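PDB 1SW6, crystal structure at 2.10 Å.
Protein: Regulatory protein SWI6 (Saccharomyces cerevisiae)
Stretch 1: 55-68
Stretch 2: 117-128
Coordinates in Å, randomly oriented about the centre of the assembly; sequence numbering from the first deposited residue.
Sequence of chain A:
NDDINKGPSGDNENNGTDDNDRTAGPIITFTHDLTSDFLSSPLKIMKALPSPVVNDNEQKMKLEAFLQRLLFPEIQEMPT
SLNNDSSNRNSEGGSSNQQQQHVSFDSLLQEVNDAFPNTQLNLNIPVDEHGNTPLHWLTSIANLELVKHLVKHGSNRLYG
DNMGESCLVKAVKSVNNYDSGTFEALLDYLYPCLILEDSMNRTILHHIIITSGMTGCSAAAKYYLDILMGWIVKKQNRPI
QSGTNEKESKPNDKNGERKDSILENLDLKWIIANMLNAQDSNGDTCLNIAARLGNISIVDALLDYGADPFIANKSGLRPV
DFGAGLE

Stretch 1 (55-68) NDNEQKMKLEAFLQ
Stretch 2, residues 117-128: PNTQLNLNIPVD

A segment without regular structure can still pack closely against a helix, through both its side chains and its backbone carbonyls. Residues 55-68 and 117-128 of SWI6 illustrate the principle, burying 920 Å² in total. Stretch 1 is helical from Asn 57 onward, with phi/psi near -64/-40 and backbone bonds such as Leu 63 N to Gln 59 O (2.8 Å). Stretch 2 has no regular structure: largely extended from Thr 119 (-121/155) through Asn 122 (-124/114), it bends at Leu 123 (-81/-9) and extends again at Ile 125 (-130/135). The loop runs across the helix rather than alongside it; the nearest CA pairs ascend in both stretches, 6.0 Å for Gln 59-Thr 119, 6.5 Å for Lys 60-Ile 125 and 6.3 Å for Glu 64-Val 127.

Polar bonds cap the helix, join it to the loop and brace the loop itself. Asp 56 (chi1 t) is the N-cap; its OD1 accepts from Gln 59 N at 2.7 Å and, weakly, from Glu 58 N at 2.8 Å, satisfying amides that lack a preceding helical turn. Across the interface, the fully extended Lys 62 (all four chi angles t) carries its ammonium to the loop backbone, where NZ donates to Thr 119 O at 2.8 Å. The nearby Leu 121 N, 3.0 Å from Lys 62 NZ, is another donor and forms no bond with it. Gln 59 (chi1 m, chi2 t, chi3 -59°) adds a weak hydrogen bond from NE2 to Gln 120 O at 3.5 Å. Within the loop, Asn 124 N donates to Asn 122 OD1 at 2.9 Å, a side-chain bond that ties the bend together.

Apolar packing centres on Leu 63 (chi1 t, chi2 p), which points toward the loop. Its CD2 lies 3.5 Å from Ile 125 CB and 3.6 Å from Val 127 CG2, while its CD1 is 4.1 Å from Leu 123 CD2 and 4.3 Å from Leu 121 CD1. Phe 66 (chi1 t, chi2 52°) extends this patch: Leu 121 CD2 covers one ring face, 4.1 Å from Phe 66 CD2, and Leu 123 CD2 approaches obliquely, 4.1 Å from Phe 66 CE2. Farther along, Leu 67 CD1 meets Val 127 CG1 at 3.5 Å.

Polar side chains also contribute through their carbon atoms. Gln 59 CG packs 3.4 Å from Thr 119 CG2 and Gln 59 CB 3.6 Å from Ile 125 CD1 (chi1 m, chi2 t), while the extended Lys 60 brings CE within 3.5 Å of Pro 126 O.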

# COMPACT_ATOMS: atom_id res chain seq x y z
N ASN A 55 20.91 -8.63 7.64
CA ASN A 55 21.39 -8.65 9.00
C ASN A 55 21.69 -7.24 9.51
O ASN A 55 21.10 -6.80 10.51
CB ASN A 55 22.66 -9.51 9.10
CG ASN A 55 23.30 -9.46 10.47
OD1 ASN A 55 23.97 -8.48 10.82
ND2 ASN A 55 23.10 -10.50 11.27
N ASP A 56 22.58 -6.53 8.83
CA ASP A 56 22.95 -5.17 9.24
C ASP A 56 21.73 -4.25 9.29
O ASP A 56 21.27 -3.75 8.26
CB ASP A 56 23.99 -4.58 8.28
CG ASP A 56 24.62 -3.31 8.82
OD1 ASP A 56 23.87 -2.41 9.28
OD2 ASP A 56 25.86 -3.19 8.78
N ASN A 57 21.22 -4.02 10.50
CA ASN A 57 20.07 -3.16 10.71
C ASN A 57 20.34 -1.71 10.34
O ASN A 57 19.43 -0.97 9.98
CB ASN A 57 19.61 -3.22 12.17
CG ASN A 57 18.56 -2.18 12.50
OD1 ASN A 57 17.47 -2.18 11.93
ND2 ASN A 57 18.90 -1.28 13.42
N GLU A 58 21.60 -1.30 10.44
CA GLU A 58 21.95 0.07 10.10
C GLU A 58 21.96 0.29 8.59
O GLU A 58 21.74 1.41 8.12
CB GLU A 58 23.28 0.46 10.75
CG GLU A 58 23.19 0.45 12.29
CD GLU A 58 24.32 1.20 12.98
OE1 GLU A 58 24.28 1.32 14.23
OE2 GLU A 58 25.25 1.67 12.29
N GLN A 59 22.21 -0.77 7.83
CA GLN A 59 22.19 -0.64 6.37
C GLN A 59 20.76 -0.33 5.98
O GLN A 59 20.50 0.47 5.09
CB GLN A 59 22.62 -1.93 5.69
CG GLN A 59 24.10 -2.21 5.71
CD GLN A 59 24.48 -3.31 4.75
OE1 GLN A 59 24.00 -4.45 4.85
NE2 GLN A 59 25.35 -2.99 3.79
N LYS A 60 19.83 -0.98 6.68
CA LYS A 60 18.41 -0.79 6.42
C LYS A 60 17.98 0.64 6.73
O LYS A 60 17.28 1.27 5.93
CB LYS A 60 17.58 -1.78 7.25
CG LYS A 60 16.10 -1.69 6.98
CD LYS A 60 15.33 -2.78 7.71
CE LYS A 60 13.85 -2.74 7.35
NZ LYS A 60 13.03 -3.69 8.15
N MET A 61 18.41 1.14 7.88
CA MET A 61 18.07 2.51 8.28
C MET A 61 18.58 3.49 7.23
O MET A 61 17.91 4.46 6.90
CB MET A 61 18.68 2.84 9.65
CG MET A 61 18.27 1.87 10.73
SD MET A 61 19.14 2.14 12.29
CE MET A 61 17.88 1.64 13.46
N LYS A 62 19.77 3.22 6.70
CA LYS A 62 20.34 4.08 5.68
C LYS A 62 19.53 3.96 4.39
O LYS A 62 19.18 4.97 3.77
CB LYS A 62 21.79 3.69 5.39
CG LYS A 62 22.45 4.60 4.36
CD LYS A 62 23.84 4.12 3.99
CE LYS A 62 24.52 5.11 3.06
NZ LYS A 62 25.85 4.61 2.58
N LEU A 63 19.23 2.73 3.97
CA LEU A 63 18.45 2.52 2.76
C LEU A 63 17.10 3.21 2.91
O LEU A 63 16.63 3.90 1.99
CB LEU A 63 18.24 1.02 2.50
CG LEU A 63 17.37 0.69 1.27
CD1 LEU A 63 18.02 1.30 0.04
CD2 LEU A 63 17.23 -0.83 1.11
N GLU A 64 16.48 3.03 4.07
CA GLU A 64 15.19 3.65 4.35
C GLU A 64 15.29 5.16 4.20
O GLU A 64 14.37 5.80 3.70
CB GLU A 64 14.71 3.30 5.76
CG GLU A 64 14.13 1.89 5.92
CD GLU A 64 13.54 1.64 7.31
OE1 GLU A 64 12.95 0.55 7.52
OE2 GLU A 64 13.67 2.52 8.18
N ALA A 65 16.42 5.72 4.62
CA ALA A 65 16.63 7.17 4.53
C ALA A 65 16.72 7.59 3.07
O ALA A 65 15.98 8.46 2.61
CB ALA A 65 17.90 7.58 5.28
N PHE A 66 17.64 6.95 2.35
CA PHE A 66 17.84 7.24 0.93
C PHE A 66 16.53 7.13 0.16
O PHE A 66 16.25 7.95 -0.71
CB PHE A 66 18.86 6.25 0.36
CG PHE A 66 19.13 6.43 -1.11
CD1 PHE A 66 19.48 7.67 -1.62
CD2 PHE A 66 19.08 5.34 -1.97
CE1 PHE A 66 19.79 7.83 -2.97
CE2 PHE A 66 19.39 5.48 -3.32
CZ PHE A 66 19.75 6.73 -3.82
N LEU A 67 15.73 6.13 0.50
CA LEU A 67 14.46 5.89 -0.17
C LEU A 67 13.45 7.02 0.03
O LEU A 67 12.69 7.35 -0.88
CB LEU A 67 13.84 4.58 0.32
CG LEU A 67 13.25 3.65 -0.74
CD1 LEU A 67 12.47 2.53 -0.06
CD2 LEU A 67 12.33 4.42 -1.68
N GLN A 68 13.43 7.61 1.23
CA GLN A 68 12.51 8.70 1.52
C GLN A 68 12.94 9.98 0.81
O GLN A 68 12.11 10.81 0.44
CB GLN A 68 12.42 8.94 3.03
CG GLN A 68 11.05 9.42 3.50
CD GLN A 68 9.95 8.39 3.26
OE1 GLN A 68 8.76 8.67 3.49
NE2 GLN A 68 10.33 7.20 2.82
N PRO A 117 27.97 8.14 6.71
CA PRO A 117 29.35 7.83 6.30
C PRO A 117 29.83 6.59 7.05
O PRO A 117 30.91 6.05 6.78
CB PRO A 117 30.10 9.08 6.71
CG PRO A 117 29.42 9.43 8.02
CD PRO A 117 27.95 9.23 7.70
N ASN A 118 29.00 6.15 7.98
CA ASN A 118 29.26 5.00 8.84
C ASN A 118 28.85 3.65 8.26
O ASN A 118 29.47 2.63 8.57
CB ASN A 118 28.56 5.21 10.18
CG ASN A 118 27.06 5.53 10.03
OD1 ASN A 118 26.68 6.47 9.32
ND2 ASN A 118 26.22 4.75 10.69
N THR A 119 27.81 3.63 7.43
CA THR A 119 27.32 2.39 6.84
C THR A 119 27.38 2.44 5.32
O THR A 119 27.34 3.52 4.72
CB THR A 119 25.86 2.12 7.24
OG1 THR A 119 25.69 2.37 8.65
CG2 THR A 119 25.48 0.68 6.95
N GLN A 120 27.46 1.27 4.68
CA GLN A 120 27.49 1.23 3.23
C GLN A 120 26.07 1.10 2.68
O GLN A 120 25.23 0.43 3.27
CB GLN A 120 28.32 0.04 2.74
CG GLN A 120 28.33 -0.09 1.22
CD GLN A 120 29.25 -1.19 0.73
OE1 GLN A 120 29.11 -2.35 1.12
NE2 GLN A 120 30.19 -0.83 -0.15
N LEU A 121 25.81 1.77 1.55
CA LEU A 121 24.49 1.72 0.93
C LEU A 121 24.26 0.39 0.24
O LEU A 121 25.01 -0.01 -0.65
CB LEU A 121 24.35 2.84 -0.10
CG LEU A 121 22.98 2.84 -0.79
CD1 LEU A 121 21.89 3.05 0.26
CD2 LEU A 121 22.91 3.94 -1.84
N ASN A 122 23.19 -0.29 0.64
CA ASN A 122 22.84 -1.59 0.07
C ASN A 122 21.40 -1.49 -0.44
O ASN A 122 20.48 -1.32 0.35
CB ASN A 122 22.93 -2.66 1.16
CG ASN A 122 22.80 -4.07 0.62
OD1 ASN A 122 21.93 -4.36 -0.20
ND2 ASN A 122 23.68 -4.95 1.09
N LEU A 123 21.22 -1.58 -1.76
CA LEU A 123 19.89 -1.46 -2.37
C LEU A 123 19.04 -2.72 -2.33
O LEU A 123 17.85 -2.67 -2.65
CB LEU A 123 20.02 -1.03 -3.83
CG LEU A 123 20.80 0.25 -4.13
CD1 LEU A 123 20.95 0.40 -5.63
CD2 LEU A 123 20.08 1.44 -3.53
N ASN A 124 19.63 -3.83 -1.92
CA ASN A 124 18.91 -5.09 -1.89
C ASN A 124 18.50 -5.55 -0.48
O ASN A 124 18.84 -6.65 -0.04
CB ASN A 124 19.75 -6.15 -2.60
CG ASN A 124 20.07 -5.75 -4.04
OD1 ASN A 124 21.23 -5.72 -4.45
ND2 ASN A 124 19.03 -5.44 -4.82
N ILE A 125 17.74 -4.69 0.19
CA ILE A 125 17.25 -4.93 1.54
C ILE A 125 15.74 -4.67 1.59
O ILE A 125 15.26 -3.67 1.05
CB ILE A 125 17.90 -3.95 2.55
CG1 ILE A 125 19.42 -4.10 2.54
CG2 ILE A 125 17.32 -4.18 3.94
CD1 ILE A 125 20.13 -3.08 3.40
N PRO A 126 14.98 -5.56 2.23
CA PRO A 126 13.54 -5.29 2.28
C PRO A 126 13.37 -3.97 3.04
O PRO A 126 14.07 -3.72 4.02
CB PRO A 126 12.98 -6.50 3.03
CG PRO A 126 13.93 -7.60 2.63
CD PRO A 126 15.28 -6.92 2.72
N VAL A 127 12.44 -3.13 2.60
CA VAL A 127 12.22 -1.84 3.23
C VAL A 127 10.96 -1.75 4.08
O VAL A 127 10.73 -0.76 4.78
CB VAL A 127 12.23 -0.73 2.15
CG1 VAL A 127 11.66 0.57 2.69
CG2 VAL A 127 13.65 -0.50 1.68
N ASP A 128 10.14 -2.79 4.05
CA ASP A 128 8.93 -2.77 4.85
C ASP A 128 8.56 -4.15 5.36
O ASP A 128 9.34 -5.09 5.27
CB ASP A 128 7.77 -2.17 4.04
CG ASP A 128 7.37 -3.02 2.86
OD1 ASP A 128 6.80 -2.46 1.90
OD2 ASP A 128 7.60 -4.25 2.89